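Exodeoxyribonuclease (PDB 4B5I) probably cleaves DNA at abasic sites and removes nucleotides from 3' ends as a metal-dependent repair nuclease of the AP/ExoA family. Local coordinates at residues 31-36 with 103-108; 10-15 with 35-40. All coordinates share one frame; numbering follows the deposited sequence.

Overall arrangement
Both contacts are buried and both draw on the end of strand 31-35 and the loop that follows, with Gln35 and Glu36 in common and the same manganese at one edge, yet they do different work. The centre of interaction 1 is about 7 Å from the centre of the chain, that of interaction 2 about 14 Å. Interaction 1 joins the two sheets of the sandwich, largely through apolar side chains. Interaction 2 joins the loop to the start of helix 12-17 where the DNA rests; apart from the Ile12-Leu37 pair its chemistry is mostly polar, with backbone hydrogen bonds, charged side chains, a water and phosphates. Together they show the step from apolar core to a buried polar layer under the DNA.

Interaction 1 of 2, residues 31-36 with 103-108; sequences IVCVQE and LSVISL. With MN (manganese (II) ion), chain E; nucleotides of chain B.
Ile31 and Cys33 meet Val105 and Ser107 in a face-to-face contact between the two sheets of the DNase I-like sandwich, each sheet contributing one strand to this contact. The strands are nearly aligned: their axes approach to 6.4 Å and diverge by 21°. From one strand Ile31, Cys33 and Gln35, and from the other Leu103, Val105 and Ser107, point into the space between them.

At the end farther from the metal, Ile31 and Val105 reach for each other tip to tip, CD1 of Ile31 standing 3.9 Å from CG2 of Val105, with Leu103 CD2 just beyond. Next comes Cys33. With SG set opposite the carbonyl carbon and beside the backbone N (chi1 -62°), the sulfur rests against Val105 CG1, while Cys33 CB meets Ser107 CB at 3.9 Å.

The contact becomes polar as the strands approach the active site. Ser107 points OG away from its own backbone N (chi1 -179°), bringing it 2.8 Å from Val34 O in a weak hydrogen bond that is not settled, since Ala70 O, on strand 69-73, competes for the same proton. CG of Gln35 lies beside Leu108 O.

Immediately after the strand, Glu36 is extended beyond CG and presents its carboxylate to manganese, OE2 at 2.5 Å and OE1 at 2.6 Å from the ion; O3' of DC5 of chain B is a further ligand, 2.6 Å from the metal. Weak hydrogen bonds from Tyr109, a predicted active-site residue, and Asn8, a predicted metal ligand, reach Glu36 OE2.

In one sheet, strand 31-35 runs between strands 2-8 and 69-73; in the other, strand 103-109 lies between strands 95-100 and 143-147, and Cys33 also reaches Cys147 of the last.

Interaction 2 of 2, residues 10-15 with 35-40; sequences NGIRSA and QELKAQ. With MN (manganese (II) ion), chain E; nucleotides of chain C.
Gly11 and Ile12 give successive backbone N-H groups to the loop, Gly11 N to Glu36 O at 2.8 Å and Ile12 N to Leu37 O at 3.0 Å, tying the N-cap and first turn of helix 12-17 to the chain leaving strand 31-35.

Lys38, extended beyond CG (chi2 -166°), runs past the Gly11 backbone and ends between protein and DNA: NZ donates to Asn10 OD1 at 3.1 Å and to O4' of DA9 of chain C at 3.1 Å. Asn10 and Glu36 lie side by side with amide and carboxylate planes 71° apart. Although Asn10 is seen as a metal ligand in this protein, here its OD1 stays 3.7 Å from the manganese that Glu36 binds.

A bend at chi3 (-79°) brings the Arg13 guanidinium edge to two acceptors, NH2 donating to a lone pair of Lys38 O at 2.8 Å and to OP1 of DC11 of chain C at 2.9 Å. A water bonded to Arg13 N and NE sits close to Leu37 O and the DG10 phosphate of chain C. Ser14 N donates to OP1 of that phosphate and Ser14 OG to OP2, so the first turn of the helix binds it.

On the side away from the DNA, Ile12 and Leu37 lie alongside each other, with Met48 of helix 46-49 and Tyr72 of strand 69-73 against Ile12, and Ala70 of that strand against Leu37.

Interaction 1 of 2, residues 31-36 with 103-108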
ATOM      1  N   ILE A  31       1.444  11.010   7.793  1.00 42.70           N
ATOM      2  CA  ILE A  31       0.362  10.119   7.398  1.00 34.78           C
ATOM      3  C   ILE A  31       0.874   8.687   7.299  1.00 41.49           C
ATOM      4  O   ILE A  31       1.960   8.442   6.774  1.00 42.76           O
ATOM      5  CB  ILE A  31      -0.252  10.543   6.050  1.00 29.72           C
ATOM      6  CG1 ILE A  31      -0.790  11.974   6.137  1.00 28.42           C
ATOM      7  CG2 ILE A  31      -1.355   9.583   5.639  1.00 33.41           C
ATOM      8  CD1 ILE A  31      -1.470  12.455   4.876  1.00 27.29           C
ATOM      9  N   VAL A  32       0.090   7.744   7.814  1.00 42.07           N
ATOM     10  CA  VAL A  32       0.479   6.340   7.802  1.00 40.26           C
ATOM     11  C   VAL A  32      -0.630   5.468   7.224  1.00 38.11           C
ATOM     12  O   VAL A  32      -1.721   5.389   7.782  1.00 33.81           O
ATOM     13  CB  VAL A  32       0.823   5.840   9.218  1.00 45.86           C
ATOM     14  CG1 VAL A  32       1.210   4.368   9.182  1.00 47.31           C
ATOM     15  CG2 VAL A  32       1.939   6.681   9.824  1.00 36.52           C
ATOM     16  N   CYS A  33      -0.344   4.815   6.103  1.00 39.30           N
ATOM     17  CA  CYS A  33      -1.311   3.941   5.453  1.00 31.83           C
ATOM     18  C   CYS A  33      -0.963   2.479   5.695  1.00 40.17           C
ATOM     19  O   CYS A  33       0.074   2.000   5.239  1.00 44.57           O
ATOM     20  CB  CYS A  33      -1.354   4.220   3.951  1.00 37.27           C
ATOM     21  SG  CYS A  33      -1.878   5.891   3.520  1.00 46.25           S
ATOM     22  N   VAL A  34      -1.830   1.772   6.414  1.00 42.92           N
ATOM     23  CA  VAL A  34      -1.586   0.366   6.720  1.00 33.50           C
ATOM     24  C   VAL A  34      -2.536  -0.555   5.961  1.00 33.63           C
ATOM     25  O   VAL A  34      -3.694  -0.210   5.720  1.00 34.46           O
ATOM     26  CB  VAL A  34      -1.702   0.074   8.232  1.00 37.73           C
ATOM     27  CG1 VAL A  34      -0.791   0.999   9.025  1.00 35.38           C
ATOM     28  CG2 VAL A  34      -3.144   0.209   8.696  1.00 37.77           C
ATOM     29  N   GLN A  35      -2.033  -1.725   5.582  1.00 35.71           N
ATOM     30  CA  GLN A  35      -2.858  -2.746   4.948  1.00 40.27           C
ATOM     31  C   GLN A  35      -2.803  -4.044   5.748  1.00 40.57           C
ATOM     32  O   GLN A  35      -1.861  -4.277   6.504  1.00 34.28           O
ATOM     33  CB  GLN A  35      -2.419  -2.988   3.502  1.00 35.75           C
ATOM     34  CG  GLN A  35      -2.502  -1.756   2.616  1.00 42.42           C
ATOM     35  CD  GLN A  35      -1.388  -0.761   2.891  1.00 35.82           C
ATOM     36  OE1 GLN A  35      -1.598   0.452   2.861  1.00 35.24           O
ATOM     37  NE2 GLN A  35      -0.192  -1.274   3.154  1.00 26.31           N
ATOM     38  N   GLU A  36      -3.821  -4.882   5.575  1.00 44.64           N
ATOM     39  CA  GLU A  36      -3.953  -6.125   6.330  1.00 46.25           C
ATOM     40  C   GLU A  36      -4.052  -5.877   7.832  1.00 48.80           C
ATOM     41  O   GLU A  36      -3.175  -6.274   8.598  1.00 42.16           O
ATOM     42  CB  GLU A  36      -2.803  -7.089   6.026  1.00 51.34           C
ATOM     43  CG  GLU A  36      -2.858  -7.701   4.638  1.00 62.90           C
ATOM     44  CD  GLU A  36      -1.870  -8.834   4.465  1.00 68.85           C
ATOM     45  OE1 GLU A  36      -1.291  -9.277   5.478  1.00 76.55           O
ATOM     46  OE2 GLU A  36      -1.674  -9.284   3.317  1.00 69.13           O
ATOM     47  N   LEU A 103      -4.946  17.616  -1.246  1.00 48.37           N
ATOM     48  CA  LEU A 103      -4.251  16.347  -1.071  1.00 40.53           C
ATOM     49  C   LEU A 103      -5.206  15.233  -0.657  1.00 41.76           C
ATOM     50  O   LEU A 103      -5.947  15.363   0.316  1.00 41.70           O
ATOM     51  CB  LEU A 103      -3.142  16.485  -0.027  1.00 36.29           C
ATOM     52  CG  LEU A 103      -2.487  15.175   0.416  1.00 41.35           C
ATOM     53  CD1 LEU A 103      -1.857  14.458  -0.770  1.00 41.40           C
ATOM     54  CD2 LEU A 103      -1.454  15.429   1.502  1.00 47.66           C
ATOM     55  N   SER A 104      -5.186  14.138  -1.407  1.00 41.99           N
ATOM     56  CA  SER A 104      -5.933  12.941  -1.051  1.00 39.24           C
ATOM     57  C   SER A 104      -4.962  11.774  -0.934  1.00 40.07           C
ATOM     58  O   SER A 104      -4.056  11.631  -1.753  1.00 32.67           O
ATOM     59  CB  SER A 104      -6.997  12.632  -2.107  1.00 40.41           C
ATOM     60  OG  SER A 104      -7.924  13.697  -2.231  1.00 48.79           O
ATOM     61  N   VAL A 105      -5.143  10.951   0.091  1.00 38.05           N
ATOM     62  CA  VAL A 105      -4.301   9.776   0.270  1.00 24.22           C
ATOM     63  C   VAL A 105      -5.158   8.529   0.457  1.00 31.30           C
ATOM     64  O   VAL A 105      -6.158   8.550   1.175  1.00 30.86           O
ATOM     65  CB  VAL A 105      -3.336   9.933   1.463  1.00 28.85           C
ATOM     66  CG1 VAL A 105      -2.385   8.751   1.528  1.00 31.96           C
ATOM     67  CG2 VAL A 105      -2.555  11.232   1.351  1.00 28.38           C
ATOM     68  N   ILE A 106      -4.758   7.447  -0.200  1.00 41.60           N
ATOM     69  CA  ILE A 106      -5.509   6.201  -0.175  1.00 42.71           C
ATOM     70  C   ILE A 106      -4.667   5.067   0.394  1.00 43.87           C
ATOM     71  O   ILE A 106      -3.513   4.889   0.012  1.00 39.42           O
ATOM     72  CB  ILE A 106      -5.976   5.792  -1.594  1.00 33.21           C
ATOM     73  CG1 ILE A 106      -7.034   6.763  -2.126  1.00 33.07           C
ATOM     74  CG2 ILE A 106      -6.518   4.368  -1.594  1.00 21.57           C
ATOM     75  CD1 ILE A 106      -6.474   8.078  -2.629  1.00 26.57           C
ATOM     76  N   SER A 107      -5.247   4.314   1.323  1.00 48.37           N
ATOM     77  CA  SER A 107      -4.675   3.052   1.758  1.00 40.54           C
ATOM     78  C   SER A 107      -5.347   1.946   0.960  1.00 44.88           C
ATOM     79  O   SER A 107      -6.567   1.756   1.043  1.00 41.51           O
ATOM     80  CB  SER A 107      -4.893   2.838   3.254  1.00 33.90           C
ATOM     81  OG  SER A 107      -4.320   1.614   3.677  1.00 36.12           O
ATOM     82  N   LEU A 108      -4.545   1.230   0.176  1.00 48.47           N
ATOM     83  CA  LEU A 108      -5.062   0.224  -0.742  1.00 42.77           C
ATOM     84  C   LEU A 108      -4.433  -1.145  -0.506  1.00 40.51           C
ATOM     85  O   LEU A 108      -3.214  -1.273  -0.428  1.00 37.18           O
ATOM     86  CB  LEU A 108      -4.807   0.656  -2.186  1.00 41.68           C
ATOM     87  CG  LEU A 108      -5.067  -0.391  -3.268  1.00 48.63           C
ATOM     88  CD1 LEU A 108      -6.550  -0.717  -3.351  1.00 51.12           C
ATOM     89  CD2 LEU A 108      -4.543   0.092  -4.612  1.00 52.46           C
TER
HETATM   90 MN    MN E1257       0.370 -10.614   3.937  1.00 66.62          MN
ATOM     91  P    DC B   5      -6.127 -14.342   0.713  1.00103.05           P
ATOM     92  OP1  DC B   5      -7.010 -13.246   0.254  1.00105.88           O
ATOM     93  OP2  DC B   5      -6.008 -15.575  -0.095  1.00107.80           O
ATOM     94  O5'  DC B   5      -4.660 -13.751   0.935  1.00114.02           O
ATOM     95  C5'  DC B   5      -4.456 -12.800   1.973  1.00110.05           C
ATOM     96  C4'  DC B   5      -3.073 -12.947   2.580  1.00104.17           C
ATOM     97  O4'  DC B   5      -2.900 -14.294   3.091  1.00105.52           O
ATOM     98  C3'  DC B   5      -1.920 -12.703   1.610  1.00 93.95           C
ATOM     99  O3'  DC B   5      -1.106 -11.658   2.113  1.00 81.77           O
ATOM    100  C2'  DC B   5      -1.162 -14.030   1.564  1.00 99.78           C
ATOM    101  C1'  DC B   5      -1.554 -14.668   2.891  1.00102.10           C
ATOM    102  N1   DC B   5      -1.456 -16.155   2.895  1.00 99.83           N
ATOM    103  C2   DC B   5      -0.406 -16.770   3.586  1.00 98.65           C
ATOM    104  O2   DC B   5       0.421 -16.066   4.180  1.00 95.92           O
ATOM    105  N3   DC B   5      -0.324 -18.125   3.584  1.00 94.31           N
ATOM    106  C4   DC B   5      -1.235 -18.849   2.932  1.00 89.19           C
ATOM    107  N4   DC B   5      -1.110 -20.178   2.961  1.00 78.26           N
ATOM    108  C5   DC B   5      -2.313 -18.240   2.223  1.00 89.34           C
ATOM    109  C6   DC B   5      -2.383 -16.903   2.232  1.00 95.98           C
TER

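Interaction 2 of 2, residues 10-15 with 35-40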
ATOM      1  N   ASN A  10       0.491  -6.960   8.110  1.00 43.29           N
ATOM      2  CA  ASN A  10       0.190  -8.382   8.261  1.00 50.84           C
ATOM      3  C   ASN A  10      -0.355  -8.701   9.649  1.00 52.99           C
ATOM      4  O   ASN A  10       0.189  -9.547  10.363  1.00 58.62           O
ATOM      5  CB  ASN A  10       1.437  -9.221   7.981  1.00 53.82           C
ATOM      6  CG  ASN A  10       1.143 -10.709   7.945  1.00 56.92           C
ATOM      7  OD1 ASN A  10       0.032 -11.125   7.620  1.00 57.71           O
ATOM      8  ND2 ASN A  10       2.141 -11.518   8.282  1.00 55.57           N
ATOM      9  N   GLY A  11      -1.430  -8.016  10.026  1.00 41.53           N
ATOM     10  CA  GLY A  11      -1.997  -8.151  11.354  1.00 36.88           C
ATOM     11  C   GLY A  11      -1.536  -7.010  12.239  1.00 43.70           C
ATOM     12  O   GLY A  11      -0.393  -6.991  12.699  1.00 42.77           O
ATOM     13  N   ILE A  12      -2.426  -6.050  12.474  1.00 43.93           N
ATOM     14  CA  ILE A  12      -2.069  -4.845  13.213  1.00 43.96           C
ATOM     15  C   ILE A  12      -1.825  -5.135  14.692  1.00 45.44           C
ATOM     16  O   ILE A  12      -1.111  -4.395  15.367  1.00 47.85           O
ATOM     17  CB  ILE A  12      -3.137  -3.739  13.051  1.00 50.11           C
ATOM     18  CG1 ILE A  12      -2.599  -2.398  13.554  1.00 55.47           C
ATOM     19  CG2 ILE A  12      -4.432  -4.125  13.754  1.00 42.30           C
ATOM     20  CD1 ILE A  12      -3.547  -1.243  13.341  1.00 57.29           C
ATOM     21  N   ARG A  13      -2.416  -6.216  15.188  1.00 51.78           N
ATOM     22  CA  ARG A  13      -2.221  -6.620  16.575  1.00 50.48           C
ATOM     23  C   ARG A  13      -0.816  -7.180  16.801  1.00 54.74           C
ATOM     24  O   ARG A  13      -0.150  -6.828  17.775  1.00 59.93           O
ATOM     25  CB  ARG A  13      -3.299  -7.620  17.002  1.00 54.05           C
ATOM     26  CG  ARG A  13      -4.645  -6.966  17.296  1.00 58.10           C
ATOM     27  CD  ARG A  13      -5.752  -7.986  17.523  1.00 56.93           C
ATOM     28  NE  ARG A  13      -6.268  -8.528  16.269  1.00 59.08           N
ATOM     29  CZ  ARG A  13      -7.337  -9.311  16.175  1.00 63.41           C
ATOM     30  NH1 ARG A  13      -8.013  -9.650  17.264  1.00 64.83           N
ATOM     31  NH2 ARG A  13      -7.734  -9.754  14.990  1.00 64.57           N
ATOM     32  N   SER A  14      -0.366  -8.042  15.893  1.00 54.27           N
ATOM     33  CA  SER A  14       1.000  -8.556  15.938  1.00 61.67           C
ATOM     34  C   SER A  14       2.010  -7.436  15.721  1.00 58.23           C
ATOM     35  O   SER A  14       3.048  -7.390  16.378  1.00 63.34           O
ATOM     36  CB  SER A  14       1.207  -9.648  14.888  1.00 70.88           C
ATOM     37  OG  SER A  14       0.594 -10.861  15.284  1.00 84.11           O
ATOM     38  N   ALA A  15       1.701  -6.540  14.789  1.00 45.79           N
ATOM     39  CA  ALA A  15       2.567  -5.402  14.510  1.00 43.56           C
ATOM     40  C   ALA A  15       2.775  -4.567  15.768  1.00 41.13           C
ATOM     41  O   ALA A  15       3.903  -4.216  16.113  1.00 42.94           O
ATOM     42  CB  ALA A  15       1.983  -4.551  13.394  1.00 44.40           C
ATOM     43  N   GLN A  35      -2.033  -1.725   5.582  1.00 35.71           N
ATOM     44  CA  GLN A  35      -2.858  -2.746   4.948  1.00 40.27           C
ATOM     45  C   GLN A  35      -2.803  -4.044   5.748  1.00 40.57           C
ATOM     46  O   GLN A  35      -1.861  -4.277   6.504  1.00 34.28           O
ATOM     47  CB  GLN A  35      -2.419  -2.988   3.502  1.00 35.75           C
ATOM     48  CG  GLN A  35      -2.502  -1.756   2.616  1.00 42.42           C
ATOM     49  CD  GLN A  35      -1.388  -0.761   2.891  1.00 35.82           C
ATOM     50  OE1 GLN A  35      -1.598   0.452   2.861  1.00 35.24           O
ATOM     51  NE2 GLN A  35      -0.192  -1.274   3.154  1.00 26.31           N
ATOM     52  N   GLU A  36      -3.821  -4.882   5.575  1.00 44.64           N
ATOM     53  CA  GLU A  36      -3.953  -6.125   6.330  1.00 46.25           C
ATOM     54  C   GLU A  36      -4.052  -5.877   7.832  1.00 48.80           C
ATOM     55  O   GLU A  36      -3.175  -6.274   8.598  1.00 42.16           O
ATOM     56  CB  GLU A  36      -2.803  -7.089   6.026  1.00 51.34           C
ATOM     57  CG  GLU A  36      -2.858  -7.701   4.638  1.00 62.90           C
ATOM     58  CD  GLU A  36      -1.870  -8.834   4.465  1.00 68.85           C
ATOM     59  OE1 GLU A  36      -1.291  -9.277   5.478  1.00 76.55           O
ATOM     60  OE2 GLU A  36      -1.674  -9.284   3.317  1.00 69.13           O
ATOM     61  N   LEU A  37      -5.126  -5.213   8.245  1.00 54.40           N
ATOM     62  CA  LEU A  37      -5.402  -5.026   9.661  1.00 51.09           C
ATOM     63  C   LEU A  37      -5.574  -6.378  10.329  1.00 44.93           C
ATOM     64  O   LEU A  37      -5.186  -6.565  11.481  1.00 38.10           O
ATOM     65  CB  LEU A  37      -6.672  -4.200   9.856  1.00 47.52           C
ATOM     66  CG  LEU A  37      -6.601  -2.720   9.488  1.00 38.79           C
ATOM     67  CD1 LEU A  37      -7.965  -2.065   9.655  1.00 24.15           C
ATOM     68  CD2 LEU A  37      -5.552  -2.022  10.338  1.00 28.82           C
ATOM     69  N   LYS A  38      -6.152  -7.321   9.588  1.00 48.56           N
ATOM     70  CA  LYS A  38      -6.494  -8.632  10.124  1.00 61.12           C
ATOM     71  C   LYS A  38      -7.277  -8.495  11.420  1.00 61.79           C
ATOM     72  O   LYS A  38      -6.968  -9.147  12.417  1.00 59.35           O
ATOM     73  CB  LYS A  38      -5.243  -9.487  10.336  1.00 67.49           C
ATOM     74  CG  LYS A  38      -4.647 -10.036   9.051  1.00 69.37           C
ATOM     75  CD  LYS A  38      -3.632 -11.128   9.339  1.00 69.54           C
ATOM     76  CE  LYS A  38      -3.197 -11.828   8.061  1.00 62.53           C
ATOM     77  NZ  LYS A  38      -2.291 -12.976   8.342  1.00 58.58           N
ATOM     78  N   ALA A  39      -8.291  -7.636  11.392  1.00 58.94           N
ATOM     79  CA  ALA A  39      -9.123  -7.381  12.560  1.00 54.83           C
ATOM     80  C   ALA A  39     -10.315  -6.510  12.188  1.00 59.79           C
ATOM     81  O   ALA A  39     -10.315  -5.849  11.150  1.00 64.48           O
ATOM     82  CB  ALA A  39      -8.306  -6.717  13.658  1.00 48.47           C
ATOM     83  N   GLN A  40     -11.333  -6.517  13.043  1.00 64.31           N
ATOM     84  CA  GLN A  40     -12.515  -5.693  12.831  1.00 62.53           C
ATOM     85  C   GLN A  40     -12.537  -4.534  13.822  1.00 63.04           C
ATOM     86  O   GLN A  40     -11.719  -4.479  14.740  1.00 53.22           O
ATOM     87  CB  GLN A  40     -13.786  -6.536  12.957  1.00 60.19           C
ATOM     88  CG  GLN A  40     -13.870  -7.671  11.948  1.00 64.52           C
ATOM     89  CD  GLN A  40     -15.120  -8.512  12.113  1.00 79.07           C
ATOM     90  OE1 GLN A  40     -15.925  -8.281  13.017  1.00 84.65           O
ATOM     91  NE2 GLN A  40     -15.290  -9.494  11.236  1.00 84.48           N
TER
HETATM   92 MN    MN E1257       0.370 -10.614   3.937  1.00 66.62          MN
ATOM     93  P    DG C  10      -2.570 -11.115  14.526  1.00 76.13           P
ATOM     94  OP1  DG C  10      -2.747  -9.647  14.424  1.00 71.59           O
ATOM     95  OP2  DG C  10      -1.811 -11.707  15.648  1.00 88.28           O
ATOM     96  O5'  DG C  10      -4.007 -11.812  14.535  1.00 96.42           O
ATOM     97  C5'  DG C  10      -4.845 -11.703  13.393  1.00 95.14           C
ATOM     98  C4'  DG C  10      -5.884 -12.811  13.396  1.00 94.47           C
ATOM     99  O4'  DG C  10      -5.260 -14.093  13.113  1.00 95.84           O
ATOM    100  C3'  DG C  10      -6.636 -12.999  14.712  1.00 97.41           C
ATOM    101  O3'  DG C  10      -8.003 -13.260  14.434  1.00101.93           O
ATOM    102  C2'  DG C  10      -5.962 -14.228  15.312  1.00 97.56           C
ATOM    103  C1'  DG C  10      -5.761 -15.036  14.039  1.00101.49           C
ATOM    104  N9   DG C  10      -4.826 -16.150  14.169  1.00106.40           N
ATOM    105  C8   DG C  10      -3.710 -16.220  14.968  1.00108.00           C
ATOM    106  N7   DG C  10      -3.072 -17.353  14.868  1.00111.30           N
ATOM    107  C5   DG C  10      -3.811 -18.081  13.943  1.00111.71           C
ATOM    108  C6   DG C  10      -3.608 -19.385  13.431  1.00111.50           C
ATOM    109  O6   DG C  10      -2.699 -20.185  13.702  1.00110.35           O
ATOM    110  N1   DG C  10      -4.595 -19.739  12.512  1.00111.58           N
ATOM    111  C2   DG C  10      -5.645 -18.934  12.137  1.00109.46           C
ATOM    112  N2   DG C  10      -6.499 -19.446  11.238  1.00108.49           N
ATOM    113  N3   DG C  10      -5.848 -17.711  12.611  1.00106.48           N
ATOM    114  C4   DG C  10      -4.894 -17.353  13.505  1.00108.64           C
ATOM    115  P    DA C   9       3.240 -13.567  13.125  1.00 85.08           P
ATOM    116  OP1  DA C   9       4.260 -12.636  13.659  1.00 82.00           O
ATOM    117  OP2  DA C   9       2.745 -14.680  13.964  1.00 88.50           O
ATOM    118  O5'  DA C   9       1.970 -12.726  12.649  1.00 74.18           O
ATOM    119  C5'  DA C   9       1.112 -13.316  11.687  1.00 72.96           C
ATOM    120  C4'  DA C   9      -0.280 -12.729  11.769  1.00 70.58           C
ATOM    121  O4'  DA C   9      -1.208 -13.665  11.174  1.00 77.04           O
ATOM    122  C3'  DA C   9      -0.809 -12.537  13.180  1.00 67.67           C
ATOM    123  O3'  DA C   9      -1.909 -11.630  13.155  1.00 65.55           O
ATOM    124  C2'  DA C   9      -1.251 -13.953  13.525  1.00 69.48           C
ATOM    125  C1'  DA C   9      -1.829 -14.425  12.195  1.00 77.79           C
ATOM    126  N9   DA C   9      -1.580 -15.838  11.935  1.00 87.96           N
ATOM    127  C8   DA C   9      -0.603 -16.619  12.485  1.00 91.52           C
ATOM    128  N7   DA C   9      -0.621 -17.860  12.060  1.00 99.92           N
ATOM    129  C5   DA C   9      -1.683 -17.893  11.170  1.00102.18           C
ATOM    130  C6   DA C   9      -2.230 -18.922  10.376  1.00103.51           C
ATOM    131  N6   DA C   9      -1.757 -20.172  10.357  1.00100.64           N
ATOM    132  N1   DA C   9      -3.290 -18.615   9.601  1.00102.27           N
ATOM    133  C2   DA C   9      -3.765 -17.365   9.619  1.00 97.62           C
ATOM    134  N3   DA C   9      -3.336 -16.317  10.321  1.00 96.01           N
ATOM    135  C4   DA C   9      -2.284 -16.653  11.081  1.00 96.19           C
ATOM    136  P    DC C  11      -9.107 -13.108  15.592  1.00107.03           P
ATOM    137  OP1  DC C  11      -9.723 -11.770  15.460  1.00102.52           O
ATOM    138  OP2  DC C  11      -8.482 -13.507  16.872  1.00114.26           O
ATOM    139  O5'  DC C  11     -10.198 -14.215  15.212  1.00156.64           O
ATOM    140  C5'  DC C  11     -10.810 -14.190  13.927  1.00151.79           C
ATOM    141  C4'  DC C  11     -11.133 -15.595  13.449  1.00148.44           C
ATOM    142  O4'  DC C  11      -9.906 -16.357  13.377  1.00144.74           O
ATOM    143  C3'  DC C  11     -12.085 -16.378  14.350  1.00148.81           C
ATOM    144  O3'  DC C  11     -13.331 -16.572  13.687  1.00149.89           O
ATOM    145  C2'  DC C  11     -11.388 -17.712  14.627  1.00146.67           C
ATOM    146  C1'  DC C  11     -10.159 -17.701  13.723  1.00142.75           C
ATOM    147  N1   DC C  11      -8.936 -18.233  14.386  1.00133.93           N
ATOM    148  C2   DC C  11      -8.504 -19.533  14.102  1.00131.37           C
ATOM    149  O2   DC C  11      -9.150 -20.220  13.302  1.00133.23           O
ATOM    150  N3   DC C  11      -7.388 -20.001  14.713  1.00126.76           N
ATOM    151  C4   DC C  11      -6.721 -19.226  15.570  1.00121.87           C
ATOM    152  N4   DC C  11      -5.627 -19.732  16.148  1.00119.24           N
ATOM    153  C5   DC C  11      -7.145 -17.899  15.873  1.00122.15           C
ATOM    154  C6   DC C  11      -8.247 -17.448  15.263  1.00126.63           C
TER
HETATM  155  O   HOH W   1      -4.551  -8.034  13.864  1.00 36.21           O